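Local coordinates for YbbR family protein (Desulfitobacterium hafniense, PDB 3LYW) that is of unknown function but belongs to the YbbR family, this chain being one all-beta piece of a considerably longer protein, at residues L9-T14 with S18-K23; K23-R28 with R77-Q82; V61-I66 with V72-R77. One frame throughout, in Å; residues are numbered along the deposited sequence.

Contact 1 (L9-T14 with S18-K23); sequences LIAKNT and SMIMTK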
ATOM      1  N   LEU A   9       4.970  -0.375   1.081  1.00 18.54           N
ATOM      2  CA  LEU A   9       3.622  -0.864   1.346  1.00 17.58           C
ATOM      3  C   LEU A   9       3.415  -1.159   2.824  1.00 19.17           C
ATOM      4  O   LEU A   9       4.238  -1.815   3.456  1.00 22.04           O
ATOM      5  CB  LEU A   9       3.358  -2.128   0.521  1.00 16.84           C
ATOM      6  CG  LEU A   9       1.930  -2.693   0.545  1.00 21.32           C
ATOM      7  CD1 LEU A   9       0.942  -1.634   0.094  1.00 18.72           C
ATOM      8  CD2 LEU A   9       1.847  -3.912  -0.353  1.00 23.00           C
ATOM      9  N   ILE A  10       2.309  -0.657   3.361  1.00 17.78           N
ATOM     10  CA  ILE A  10       1.966  -0.823   4.768  1.00 23.30           C
ATOM     11  C   ILE A  10       0.656  -1.575   4.940  1.00 18.98           C
ATOM     12  O   ILE A  10      -0.287  -1.385   4.169  1.00 23.97           O
ATOM     13  CB  ILE A  10       1.827   0.545   5.457  1.00 17.09           C
ATOM     14  CG1 ILE A  10       3.181   1.250   5.455  1.00 30.53           C
ATOM     15  CG2 ILE A  10       1.303   0.375   6.877  1.00 25.35           C
ATOM     16  CD1 ILE A  10       4.306   0.401   6.018  1.00 18.97           C
ATOM     17  N   ALA A  11       0.599  -2.438   5.945  1.00 14.24           N
ATOM     18  CA  ALA A  11      -0.626  -3.185   6.175  1.00 17.03           C
ATOM     19  C   ALA A  11      -1.448  -2.498   7.256  1.00 19.09           C
ATOM     20  O   ALA A  11      -0.912  -2.127   8.291  1.00 25.77           O
ATOM     21  CB  ALA A  11      -0.296  -4.600   6.593  1.00 21.35           C
ATOM     22  N   LYS A  12      -2.741  -2.322   7.008  1.00 16.56           N
ATOM     23  CA  LYS A  12      -3.618  -1.711   8.000  1.00 16.66           C
ATOM     24  C   LYS A  12      -4.615  -2.748   8.529  1.00 16.18           C
ATOM     25  O   LYS A  12      -4.978  -3.702   7.836  1.00 15.92           O
ATOM     26  CB  LYS A  12      -4.373  -0.533   7.388  1.00 18.84           C
ATOM     27  CG  LYS A  12      -3.488   0.550   6.813  1.00 22.70           C
ATOM     28  CD  LYS A  12      -2.738   1.328   7.892  1.00 18.75           C
ATOM     29  CE  LYS A  12      -1.981   2.505   7.277  1.00 22.88           C
ATOM     30  NZ  LYS A  12      -1.216   3.284   8.288  1.00 23.22           N
ATOM     31  N   ASN A  13      -5.037  -2.558   9.772  1.00 13.93           N
ATOM     32  CA  ASN A  13      -5.985  -3.438  10.419  1.00 16.05           C
ATOM     33  C   ASN A  13      -5.613  -4.914  10.418  1.00 18.56           C
ATOM     34  O   ASN A  13      -6.472  -5.778  10.250  1.00 15.17           O
ATOM     35  CB  ASN A  13      -7.364  -3.228   9.798  1.00 24.63           C
ATOM     36  CG  ASN A  13      -7.811  -1.779   9.873  1.00 22.19           C
ATOM     37  OD1 ASN A  13      -7.999  -1.124   8.855  1.00 30.13           O
ATOM     38  ND2 ASN A  13      -7.969  -1.271  11.083  1.00 16.02           N
ATOM     39  N   THR A  14      -4.329  -5.204  10.605  1.00 16.73           N
ATOM     40  CA  THR A  14      -3.881  -6.587  10.664  1.00 20.37           C
ATOM     41  C   THR A  14      -4.584  -7.194  11.876  1.00 22.44           C
ATOM     42  O   THR A  14      -4.470  -6.679  12.984  1.00 22.88           O
ATOM     43  CB  THR A  14      -2.357  -6.682  10.888  1.00 17.69           C
ATOM     44  OG1 THR A  14      -1.667  -6.104   9.772  1.00 20.67           O
ATOM     45  CG2 THR A  14      -1.929  -8.144  11.044  1.00 21.98           C
ATOM     46  N   SER A  18      -2.291 -12.244  15.003  1.00 27.27           N
ATOM     47  CA  SER A  18      -1.987 -12.804  13.695  1.00 25.55           C
ATOM     48  C   SER A  18      -0.789 -12.070  13.109  1.00 19.78           C
ATOM     49  O   SER A  18      -0.562 -10.901  13.401  1.00 27.66           O
ATOM     50  CB  SER A  18      -3.198 -12.694  12.761  1.00 30.69           C
ATOM     51  OG  SER A  18      -3.415 -11.355  12.355  1.00 47.63           O
HETATM   52  N   MSE A  19      -0.014 -12.758  12.285  1.00 20.62           N
HETATM   53  CA  MSE A  19       1.170 -12.152  11.704  1.00 25.83           C
HETATM   54  C   MSE A  19       1.261 -12.351  10.207  1.00 19.21           C
HETATM   55  O   MSE A  19       0.925 -13.422   9.690  1.00 19.97           O
HETATM   56  CB  MSE A  19       2.430 -12.734  12.339  1.00 25.38           C
HETATM   57  CG  MSE A  19       3.683 -11.971  11.975  1.00 46.81           C
HETATM   58 SE   MSE A  19       5.255 -12.847  12.631  1.00 54.54          SE
HETATM   59  CE  MSE A  19       5.056 -12.480  14.512  1.00 41.35           C
ATOM     60  N   ILE A  20       1.747 -11.320   9.519  1.00 19.66           N
ATOM     61  CA  ILE A  20       1.912 -11.368   8.070  1.00 16.60           C
ATOM     62  C   ILE A  20       3.239 -12.079   7.842  1.00 19.11           C
ATOM     63  O   ILE A  20       4.275 -11.669   8.377  1.00 16.39           O
ATOM     64  CB  ILE A  20       1.989  -9.949   7.465  1.00 19.45           C
ATOM     65  CG1 ILE A  20       0.671  -9.202   7.714  1.00 21.43           C
ATOM     66  CG2 ILE A  20       2.291 -10.034   5.966  1.00 18.71           C
ATOM     67  CD1 ILE A  20       0.696  -7.733   7.309  1.00 18.33           C
HETATM   68  N   MSE A  21       3.203 -13.152   7.060  1.00 16.16           N
HETATM   69  CA  MSE A  21       4.391 -13.950   6.781  1.00 17.71           C
HETATM   70  C   MSE A  21       5.140 -13.479   5.536  1.00 20.54           C
HETATM   71  O   MSE A  21       6.329 -13.776   5.349  1.00 24.25           O
HETATM   72  CB  MSE A  21       3.971 -15.404   6.583  1.00 21.55           C
HETATM   73  CG  MSE A  21       3.119 -15.959   7.704  1.00 19.71           C
HETATM   74 SE   MSE A  21       4.064 -15.950   9.395  1.00 34.89          SE
HETATM   75  CE  MSE A  21       5.330 -17.329   9.072  1.00 34.98           C
ATOM     76  N   THR A  22       4.442 -12.723   4.698  1.00 17.58           N
ATOM     77  CA  THR A  22       5.006 -12.233   3.440  1.00 20.63           C
ATOM     78  C   THR A  22       5.674 -10.856   3.546  1.00 18.63           C
ATOM     79  O   THR A  22       5.156  -9.959   4.201  1.00 21.81           O
ATOM     80  CB  THR A  22       3.896 -12.133   2.373  1.00 21.14           C
ATOM     81  OG1 THR A  22       3.017 -13.256   2.497  1.00 20.26           O
ATOM     82  CG2 THR A  22       4.478 -12.109   0.989  1.00 25.10           C
ATOM     83  N   LYS A  23       6.822 -10.696   2.893  1.00 21.73           N
ATOM     84  CA  LYS A  23       7.530  -9.414   2.882  1.00 18.40           C
ATOM     85  C   LYS A  23       6.746  -8.530   1.921  1.00 21.58           C
ATOM     86  O   LYS A  23       6.506  -8.914   0.784  1.00 24.68           O
ATOM     87  CB  LYS A  23       8.953  -9.607   2.358  1.00 23.95           C
ATOM     88  CG  LYS A  23       9.832  -8.356   2.411  1.00 30.14           C
ATOM     89  CD  LYS A  23      11.233  -8.671   1.900  1.00 35.14           C
ATOM     90  CE  LYS A  23      12.178  -7.475   2.047  1.00 40.83           C
ATOM     91  NZ  LYS A  23      11.689  -6.287   1.300  1.00 39.68           N
TER
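Ala11 meets Ile20 through a single pair of methyl carbons, with Ala11 CB lying 3.4 Å from Ile20 CD1, closer than carbon atoms usually approach. The alanine contributes no more than its CB, which points at the other segment, so the reach has to come from the isoleucine. Ile20 supplies it with an extended chain: CG1 stands beside the backbone N and anti to the carbonyl carbon (chi1 -63°), and CD1 continues the run outward (chi2 173°). Ala11 also packs against Val47 of the neighbouring strand 44-48, while Ile20 rests on Leu49 and Leu83.

Two strands that follow each other in sequence need not pair, and this is such a case. Strand 4-12 runs parallel to strand 44-48 and antiparallel to strand 26-33, whereas the short strand 18-20 bonds antiparallel to strand 69-85. Their side chains meet beside the connecting turn, where the CA atoms of Thr14 and Ser18 are 7.2 Å apart.

Thr14, just past the end of strand 4-12, splits its two branches between two partners. Its hydroxyl oxygen OG1 comes within 3.8 Å of Ile20 CD1, the same methyl that touches Ala11, and the two side chains cross at a slant. Its methyl CG2, anti to the backbone N, turns to Ser18 instead and approaches Ser18 OG at 3.8 Å and the carbonyl Ser18 O at 3.9 Å. Since CG2 is a methyl, this is plain van der Waals contact; the serine hydroxyl has its hydrogen bond with Pro15 O in the turn.

Contact 2 (K23-R28 with R77-Q82); sequences KLPSVR and RVVTLQ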
ATOM      1  N   LYS A  23       6.822 -10.696   2.893  1.00 21.73           N
ATOM      2  CA  LYS A  23       7.530  -9.414   2.882  1.00 18.40           C
ATOM      3  C   LYS A  23       6.746  -8.530   1.921  1.00 21.58           C
ATOM      4  O   LYS A  23       6.506  -8.914   0.784  1.00 24.68           O
ATOM      5  CB  LYS A  23       8.953  -9.607   2.358  1.00 23.95           C
ATOM      6  CG  LYS A  23       9.832  -8.356   2.411  1.00 30.14           C
ATOM      7  CD  LYS A  23      11.233  -8.671   1.900  1.00 35.14           C
ATOM      8  CE  LYS A  23      12.178  -7.475   2.047  1.00 40.83           C
ATOM      9  NZ  LYS A  23      11.689  -6.287   1.300  1.00 39.68           N
ATOM     10  N   LEU A  24       6.331  -7.353   2.371  1.00 18.10           N
ATOM     11  CA  LEU A  24       5.555  -6.460   1.511  1.00 21.84           C
ATOM     12  C   LEU A  24       6.416  -5.783   0.451  1.00 20.51           C
ATOM     13  O   LEU A  24       7.411  -5.140   0.779  1.00 26.00           O
ATOM     14  CB  LEU A  24       4.840  -5.408   2.363  1.00 27.46           C
ATOM     15  CG  LEU A  24       3.911  -5.997   3.429  1.00 35.92           C
ATOM     16  CD1 LEU A  24       3.231  -4.880   4.201  1.00 38.31           C
ATOM     17  CD2 LEU A  24       2.884  -6.889   2.756  1.00 30.73           C
ATOM     18  N   PRO A  25       6.042  -5.918  -0.837  1.00 21.73           N
ATOM     19  CA  PRO A  25       6.803  -5.308  -1.928  1.00 21.09           C
ATOM     20  C   PRO A  25       6.602  -3.805  -1.963  1.00 20.64           C
ATOM     21  O   PRO A  25       5.732  -3.282  -1.271  1.00 20.92           O
ATOM     22  CB  PRO A  25       6.235  -5.999  -3.161  1.00 16.06           C
ATOM     23  CG  PRO A  25       4.795  -6.166  -2.783  1.00 20.71           C
ATOM     24  CD  PRO A  25       4.891  -6.671  -1.364  1.00 26.17           C
ATOM     25  N   SER A  26       7.439  -3.119  -2.734  1.00 19.66           N
ATOM     26  CA  SER A  26       7.327  -1.679  -2.879  1.00 21.60           C
ATOM     27  C   SER A  26       6.281  -1.467  -3.961  1.00 20.72           C
ATOM     28  O   SER A  26       5.943  -2.400  -4.687  1.00 21.67           O
ATOM     29  CB  SER A  26       8.663  -1.062  -3.308  1.00 27.80           C
ATOM     30  OG  SER A  26       9.127  -1.622  -4.525  1.00 33.27           O
ATOM     31  N   VAL A  27       5.778  -0.248  -4.067  1.00 19.06           N
ATOM     32  CA  VAL A  27       4.743   0.074  -5.036  1.00 21.99           C
ATOM     33  C   VAL A  27       5.132   1.290  -5.880  1.00 18.27           C
ATOM     34  O   VAL A  27       5.632   2.288  -5.344  1.00 17.64           O
ATOM     35  CB  VAL A  27       3.418   0.391  -4.312  1.00 17.81           C
ATOM     36  CG1 VAL A  27       2.361   0.783  -5.315  1.00 20.20           C
ATOM     37  CG2 VAL A  27       2.967  -0.811  -3.512  1.00 22.58           C
ATOM     38  N   ARG A  28       4.901   1.207  -7.192  1.00 16.19           N
ATOM     39  CA  ARG A  28       5.200   2.333  -8.083  1.00 19.36           C
ATOM     40  C   ARG A  28       3.879   3.025  -8.405  1.00 17.39           C
ATOM     41  O   ARG A  28       2.918   2.368  -8.815  1.00 22.22           O
ATOM     42  CB  ARG A  28       5.851   1.841  -9.370  1.00 19.86           C
ATOM     43  CG  ARG A  28       7.221   1.267  -9.149  1.00 40.63           C
ATOM     44  CD  ARG A  28       8.311   2.209  -9.614  1.00 47.40           C
ATOM     45  NE  ARG A  28       8.868   1.777 -10.895  1.00 55.80           N
ATOM     46  CZ  ARG A  28      10.024   2.204 -11.394  1.00 58.72           C
ATOM     47  NH1 ARG A  28      10.756   3.083 -10.723  1.00 56.75           N
ATOM     48  NH2 ARG A  28      10.458   1.738 -12.559  1.00 50.60           N
ATOM     49  N   ARG A  77      -1.078  -3.633  -8.605  1.00 30.92           N
ATOM     50  CA  ARG A  77      -2.419  -3.269  -8.167  1.00 23.12           C
ATOM     51  C   ARG A  77      -2.916  -4.209  -7.073  1.00 17.58           C
ATOM     52  O   ARG A  77      -3.646  -3.796  -6.172  1.00 20.34           O
ATOM     53  CB  ARG A  77      -3.390  -3.279  -9.350  1.00 28.10           C
ATOM     54  CG  ARG A  77      -3.017  -2.321 -10.468  1.00 34.31           C
ATOM     55  CD  ARG A  77      -3.385  -2.889 -11.829  1.00 40.14           C
ATOM     56  NE  ARG A  77      -3.085  -1.954 -12.910  1.00 45.99           N
ATOM     57  CZ  ARG A  77      -1.857  -1.651 -13.316  1.00 53.98           C
ATOM     58  NH1 ARG A  77      -0.806  -2.207 -12.730  1.00 54.65           N
ATOM     59  NH2 ARG A  77      -1.678  -0.790 -14.309  1.00 57.95           N
ATOM     60  N   VAL A  78      -2.515  -5.472  -7.158  1.00 16.52           N
ATOM     61  CA  VAL A  78      -2.916  -6.471  -6.176  1.00 15.40           C
ATOM     62  C   VAL A  78      -1.706  -7.220  -5.626  1.00 15.07           C
ATOM     63  O   VAL A  78      -0.754  -7.500  -6.355  1.00 16.78           O
ATOM     64  CB  VAL A  78      -3.907  -7.487  -6.776  1.00 16.95           C
ATOM     65  CG1 VAL A  78      -4.271  -8.544  -5.745  1.00 23.37           C
ATOM     66  CG2 VAL A  78      -5.152  -6.776  -7.282  1.00 17.40           C
ATOM     67  N   VAL A  79      -1.751  -7.542  -4.337  1.00 13.93           N
ATOM     68  CA  VAL A  79      -0.658  -8.256  -3.688  1.00 17.01           C
ATOM     69  C   VAL A  79      -1.170  -9.465  -2.913  1.00 19.35           C
ATOM     70  O   VAL A  79      -2.172  -9.380  -2.204  1.00 18.07           O
ATOM     71  CB  VAL A  79       0.127  -7.338  -2.731  1.00 17.08           C
ATOM     72  CG1 VAL A  79       0.798  -6.215  -3.506  1.00 20.52           C
ATOM     73  CG2 VAL A  79      -0.796  -6.779  -1.659  1.00 19.37           C
ATOM     74  N   THR A  80      -0.475 -10.589  -3.054  1.00 19.07           N
ATOM     75  CA  THR A  80      -0.854 -11.815  -2.366  1.00 19.43           C
ATOM     76  C   THR A  80      -0.045 -11.901  -1.069  1.00 17.67           C
ATOM     77  O   THR A  80       1.176 -11.810  -1.076  1.00 20.66           O
ATOM     78  CB  THR A  80      -0.543 -13.042  -3.242  1.00 20.02           C
ATOM     79  OG1 THR A  80      -1.253 -12.939  -4.487  1.00 21.88           O
ATOM     80  CG2 THR A  80      -0.945 -14.318  -2.524  1.00 23.19           C
ATOM     81  N   LEU A  81      -0.735 -12.088   0.049  1.00 16.19           N
ATOM     82  CA  LEU A  81      -0.075 -12.164   1.348  1.00 18.72           C
ATOM     83  C   LEU A  81      -0.580 -13.357   2.157  1.00 17.84           C
ATOM     84  O   LEU A  81      -1.709 -13.815   1.979  1.00 22.13           O
ATOM     85  CB  LEU A  81      -0.350 -10.892   2.150  1.00 17.98           C
ATOM     86  CG  LEU A  81       0.053  -9.559   1.524  1.00 26.15           C
ATOM     87  CD1 LEU A  81      -0.405  -8.417   2.440  1.00 27.56           C
ATOM     88  CD2 LEU A  81       1.548  -9.518   1.315  1.00 25.02           C
ATOM     89  N   GLN A  82       0.265 -13.853   3.051  1.00 17.05           N
ATOM     90  CA  GLN A  82      -0.125 -14.966   3.907  1.00 15.69           C
ATOM     91  C   GLN A  82      -0.226 -14.479   5.343  1.00 19.78           C
ATOM     92  O   GLN A  82       0.658 -13.751   5.825  1.00 21.71           O
ATOM     93  CB  GLN A  82       0.888 -16.102   3.816  1.00 14.74           C
ATOM     94  CG  GLN A  82       1.108 -16.624   2.416  1.00 28.68           C
ATOM     95  CD  GLN A  82       1.972 -17.862   2.401  1.00 33.26           C
ATOM     96  OE1 GLN A  82       2.831 -18.050   3.269  1.00 37.70           O
ATOM     97  NE2 GLN A  82       1.763 -18.709   1.402  1.00 33.46           N
TER
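Leu24 and Leu81 adopt nearly the same shape, each with CG beside its backbone N (chi1 -58° and -57°) and CD1 prolonging the chain, which leaves CD2 as the side branch. These branches meet: Leu24 CD2 lies 3.3 Å from Leu81 CD2, tighter than a usual methyl contact, and 3.6 Å from Leu81 CD1. One methyl of Leu24 is thus set against the fork of Leu81, and the two side chains cross at about a right angle.

A second, looser pair sits two residues back along strand 69-85. There the ring carbon Pro25 CG approaches Val79 CG1 at 4.1 Å. Val79 also packs on Leu9, Val47 and Val61, and Leu24 on Leu9, so the contact opens into the apolar interior of the mixed sheet.

The backbones stand well apart, with the CA atoms of Leu24 and Leu81 separated by 8.0 Å. Polar ties between these parts of the chain flank the contact instead, at Thr22 OG1 with Gln82 N and at Arg28 with Ser75. Over the intervening residues the contact between the two segments is apolar, so it probably rests on dispersion and the exclusion of water, with fit of shape in place of directional bonds.

Contact 3 (V61-I66 with V72-R77); sequences VKVEPI and VEISPR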
ATOM      1  N   VAL A  61      -4.071  -2.904  -3.639  1.00 15.01           N
ATOM      2  CA  VAL A  61      -3.145  -1.887  -3.164  1.00 15.66           C
ATOM      3  C   VAL A  61      -3.806  -0.526  -3.320  1.00 17.02           C
ATOM      4  O   VAL A  61      -4.365  -0.211  -4.373  1.00 18.49           O
ATOM      5  CB  VAL A  61      -1.823  -1.906  -3.973  1.00 19.41           C
ATOM      6  CG1 VAL A  61      -0.849  -0.855  -3.412  1.00 17.11           C
ATOM      7  CG2 VAL A  61      -1.211  -3.282  -3.930  1.00 16.22           C
ATOM      8  N   LYS A  62      -3.760   0.271  -2.261  1.00 16.13           N
ATOM      9  CA  LYS A  62      -4.337   1.603  -2.285  1.00 18.90           C
ATOM     10  C   LYS A  62      -3.269   2.606  -1.868  1.00 17.51           C
ATOM     11  O   LYS A  62      -2.237   2.220  -1.335  1.00 18.44           O
ATOM     12  CB  LYS A  62      -5.515   1.657  -1.315  1.00 18.93           C
ATOM     13  CG  LYS A  62      -6.586   0.606  -1.610  1.00 31.58           C
ATOM     14  CD  LYS A  62      -7.477   0.373  -0.401  1.00 34.84           C
ATOM     15  CE  LYS A  62      -8.465  -0.755  -0.651  1.00 45.64           C
ATOM     16  NZ  LYS A  62      -9.128  -1.215   0.606  1.00 30.04           N
ATOM     17  N   VAL A  63      -3.518   3.890  -2.092  1.00 14.85           N
ATOM     18  CA  VAL A  63      -2.552   4.915  -1.725  1.00 18.13           C
ATOM     19  C   VAL A  63      -3.136   5.931  -0.761  1.00 22.12           C
ATOM     20  O   VAL A  63      -4.261   6.390  -0.933  1.00 19.81           O
ATOM     21  CB  VAL A  63      -2.014   5.648  -2.973  1.00 21.28           C
ATOM     22  CG1 VAL A  63      -1.072   6.757  -2.561  1.00 22.23           C
ATOM     23  CG2 VAL A  63      -1.304   4.663  -3.878  1.00 19.13           C
ATOM     24  N   GLU A  64      -2.370   6.284   0.263  1.00 22.80           N
ATOM     25  CA  GLU A  64      -2.858   7.267   1.223  1.00 23.75           C
ATOM     26  C   GLU A  64      -3.025   8.578   0.457  1.00 24.09           C
ATOM     27  O   GLU A  64      -2.230   8.885  -0.428  1.00 18.68           O
ATOM     28  CB  GLU A  64      -1.858   7.450   2.366  1.00 32.78           C
ATOM     29  CG  GLU A  64      -1.412   6.142   2.995  1.00 29.60           C
ATOM     30  CD  GLU A  64      -0.515   6.352   4.202  1.00 34.17           C
ATOM     31  OE1 GLU A  64       0.408   7.191   4.113  1.00 46.62           O
ATOM     32  OE2 GLU A  64      -0.724   5.674   5.234  1.00 45.75           O
ATOM     33  N   PRO A  65      -4.081   9.349   0.766  1.00 32.67           N
ATOM     34  CA  PRO A  65      -4.338  10.630   0.093  1.00 30.78           C
ATOM     35  C   PRO A  65      -3.120  11.563   0.108  1.00 29.07           C
ATOM     36  O   PRO A  65      -2.456  11.708   1.131  1.00 28.33           O
ATOM     37  CB  PRO A  65      -5.509  11.203   0.886  1.00 39.49           C
ATOM     38  CG  PRO A  65      -6.274   9.975   1.272  1.00 41.90           C
ATOM     39  CD  PRO A  65      -5.169   9.025   1.707  1.00 33.81           C
ATOM     40  N   ILE A  66      -2.828  12.175  -1.035  1.00 27.06           N
ATOM     41  CA  ILE A  66      -1.711  13.112  -1.155  1.00 30.61           C
ATOM     42  C   ILE A  66      -2.258  14.441  -1.655  1.00 24.50           C
ATOM     43  O   ILE A  66      -2.857  14.500  -2.721  1.00 23.14           O
ATOM     44  CB  ILE A  66      -0.669  12.630  -2.180  1.00 29.88           C
ATOM     45  CG1 ILE A  66      -0.133  11.258  -1.781  1.00 27.83           C
ATOM     46  CG2 ILE A  66       0.471  13.630  -2.270  1.00 26.90           C
ATOM     47  CD1 ILE A  66       0.771  10.640  -2.836  1.00 27.74           C
ATOM     48  N   VAL A  72      -3.079   7.981 -10.696  1.00 17.83           N
ATOM     49  CA  VAL A  72      -3.630   7.468 -11.946  1.00 25.48           C
ATOM     50  C   VAL A  72      -3.250   6.019 -12.246  1.00 25.99           C
ATOM     51  O   VAL A  72      -3.885   5.358 -13.065  1.00 23.64           O
ATOM     52  CB  VAL A  72      -3.200   8.350 -13.137  1.00 22.64           C
ATOM     53  CG1 VAL A  72      -3.688   9.770 -12.928  1.00 29.46           C
ATOM     54  CG2 VAL A  72      -1.701   8.327 -13.287  1.00 24.75           C
ATOM     55  N   GLU A  73      -2.208   5.518 -11.597  1.00 18.69           N
ATOM     56  CA  GLU A  73      -1.785   4.144 -11.837  1.00 15.98           C
ATOM     57  C   GLU A  73      -1.007   3.608 -10.645  1.00 18.20           C
ATOM     58  O   GLU A  73      -0.184   4.311 -10.076  1.00 15.39           O
ATOM     59  CB  GLU A  73      -0.909   4.098 -13.086  1.00 25.67           C
ATOM     60  CG  GLU A  73      -0.437   2.734 -13.504  1.00 37.88           C
ATOM     61  CD  GLU A  73       0.319   2.785 -14.819  1.00 46.30           C
ATOM     62  OE1 GLU A  73      -0.308   3.061 -15.865  1.00 34.60           O
ATOM     63  OE2 GLU A  73       1.545   2.561 -14.804  1.00 53.30           O
ATOM     64  N   ILE A  74      -1.276   2.360 -10.274  1.00 14.33           N
ATOM     65  CA  ILE A  74      -0.599   1.732  -9.146  1.00 17.69           C
ATOM     66  C   ILE A  74      -0.112   0.333  -9.505  1.00 15.26           C
ATOM     67  O   ILE A  74      -0.893  -0.514  -9.939  1.00 17.82           O
ATOM     68  CB  ILE A  74      -1.517   1.646  -7.913  1.00 14.87           C
ATOM     69  CG1 ILE A  74      -2.125   3.015  -7.604  1.00 24.27           C
ATOM     70  CG2 ILE A  74      -0.748   1.115  -6.712  1.00 22.20           C
ATOM     71  CD1 ILE A  74      -3.343   2.954  -6.708  1.00 32.15           C
ATOM     72  N   SER A  75       1.183   0.097  -9.321  1.00 16.01           N
ATOM     73  CA  SER A  75       1.777  -1.199  -9.625  1.00 12.03           C
ATOM     74  C   SER A  75       2.699  -1.660  -8.500  1.00 18.03           C
ATOM     75  O   SER A  75       3.614  -0.941  -8.102  1.00 17.50           O
ATOM     76  CB  SER A  75       2.547  -1.140 -10.945  1.00 16.35           C
ATOM     77  OG  SER A  75       3.104  -2.403 -11.267  1.00 21.66           O
ATOM     78  N   PRO A  76       2.450  -2.863  -7.994  1.00 14.74           N
ATOM     79  CA  PRO A  76       1.351  -3.697  -8.492  1.00 20.58           C
ATOM     80  C   PRO A  76       0.004  -3.252  -7.932  1.00 24.67           C
ATOM     81  O   PRO A  76      -0.043  -2.574  -6.906  1.00 45.40           O
ATOM     82  CB  PRO A  76       1.706  -5.088  -7.963  1.00 18.47           C
ATOM     83  CG  PRO A  76       2.494  -4.825  -6.730  1.00 20.80           C
ATOM     84  CD  PRO A  76       3.279  -3.572  -7.004  1.00 15.75           C
ATOM     85  N   ARG A  77      -1.078  -3.633  -8.605  1.00 30.92           N
ATOM     86  CA  ARG A  77      -2.419  -3.269  -8.167  1.00 23.12           C
ATOM     87  C   ARG A  77      -2.916  -4.209  -7.073  1.00 17.58           C
ATOM     88  O   ARG A  77      -3.646  -3.796  -6.172  1.00 20.34           O
ATOM     89  CB  ARG A  77      -3.390  -3.279  -9.350  1.00 28.10           C
ATOM     90  CG  ARG A  77      -3.017  -2.321 -10.468  1.00 34.31           C
ATOM     91  CD  ARG A  77      -3.385  -2.889 -11.829  1.00 40.14           C
ATOM     92  NE  ARG A  77      -3.085  -1.954 -12.910  1.00 45.99           N
ATOM     93  CZ  ARG A  77      -1.857  -1.651 -13.316  1.00 53.98           C
ATOM     94  NH1 ARG A  77      -0.806  -2.207 -12.730  1.00 54.65           N
ATOM     95  NH2 ARG A  77      -1.678  -0.790 -14.309  1.00 57.95           N
TER
HETATM   96  O   HOH W   1      -4.678  -1.177  -6.916  1.00 27.98           O
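Val61 N donates to Arg77 O at 2.7 Å, an almost straight bond (174° at the hydrogen) where the two CA atoms are 5.2 Å apart. A water reinforces the junction by donating to Val61 O at 2.7 Å and to Arg77 O at 2.9 Å, so the arginine carbonyl accepts two bonds.

Val61 turns both methyls to the other segment. CG1, anti to the backbone N (chi1 -178°), lies 3.8 Å from Ile74 CG2. Its sister CG2 lies 3.3 Å from Pro76 O, a buried carbonyl oxygen that has no polar partner in the model. With an alanine here, the loss of both methyls would probably open a gap beside Ile74 CG2 and leave Pro76 O less well covered.

The segments belong to the beta hairpin of strands 55-63 and 69-85, and illustrate how a long strand can be interrupted. A cis peptide bond precedes Pro76, and farther back Val72 and Glu73 both face Lys30, forming a classic beta bulge against strand 26-33; Glu73 also makes a salt bridge to Lys30.

Beyond Val61 the hairpin is bridged by side chains. Val63 CG2 approaches Ile74 CD1 at 3.9 Å. Ile74 thereby serves both valines, its CG2 branch touching Val61 and its longer arm Val63, while Val27 of strand 26-33 packs on Ile74 and Val61 alike.

The three contacts follow one another along a single mixed sheet. The centres of contacts 1 and 2 lie about 10 Å apart, those of contacts 2 and 3 about 11 Å, and those of contacts 1 and 3 about 17 Å. Contact 1 closes first along the chain and hands Lys23 on to contact 2, which returns only at residues 77-82; contact 3 falls within that span and shares Arg77 with it. Strand 69-85 serves contacts 2 and 3 and pairs with strand 18-20 of contact 1. Such a layout shows how one long strand can unite local turns and a distant closure in a small domain without helices.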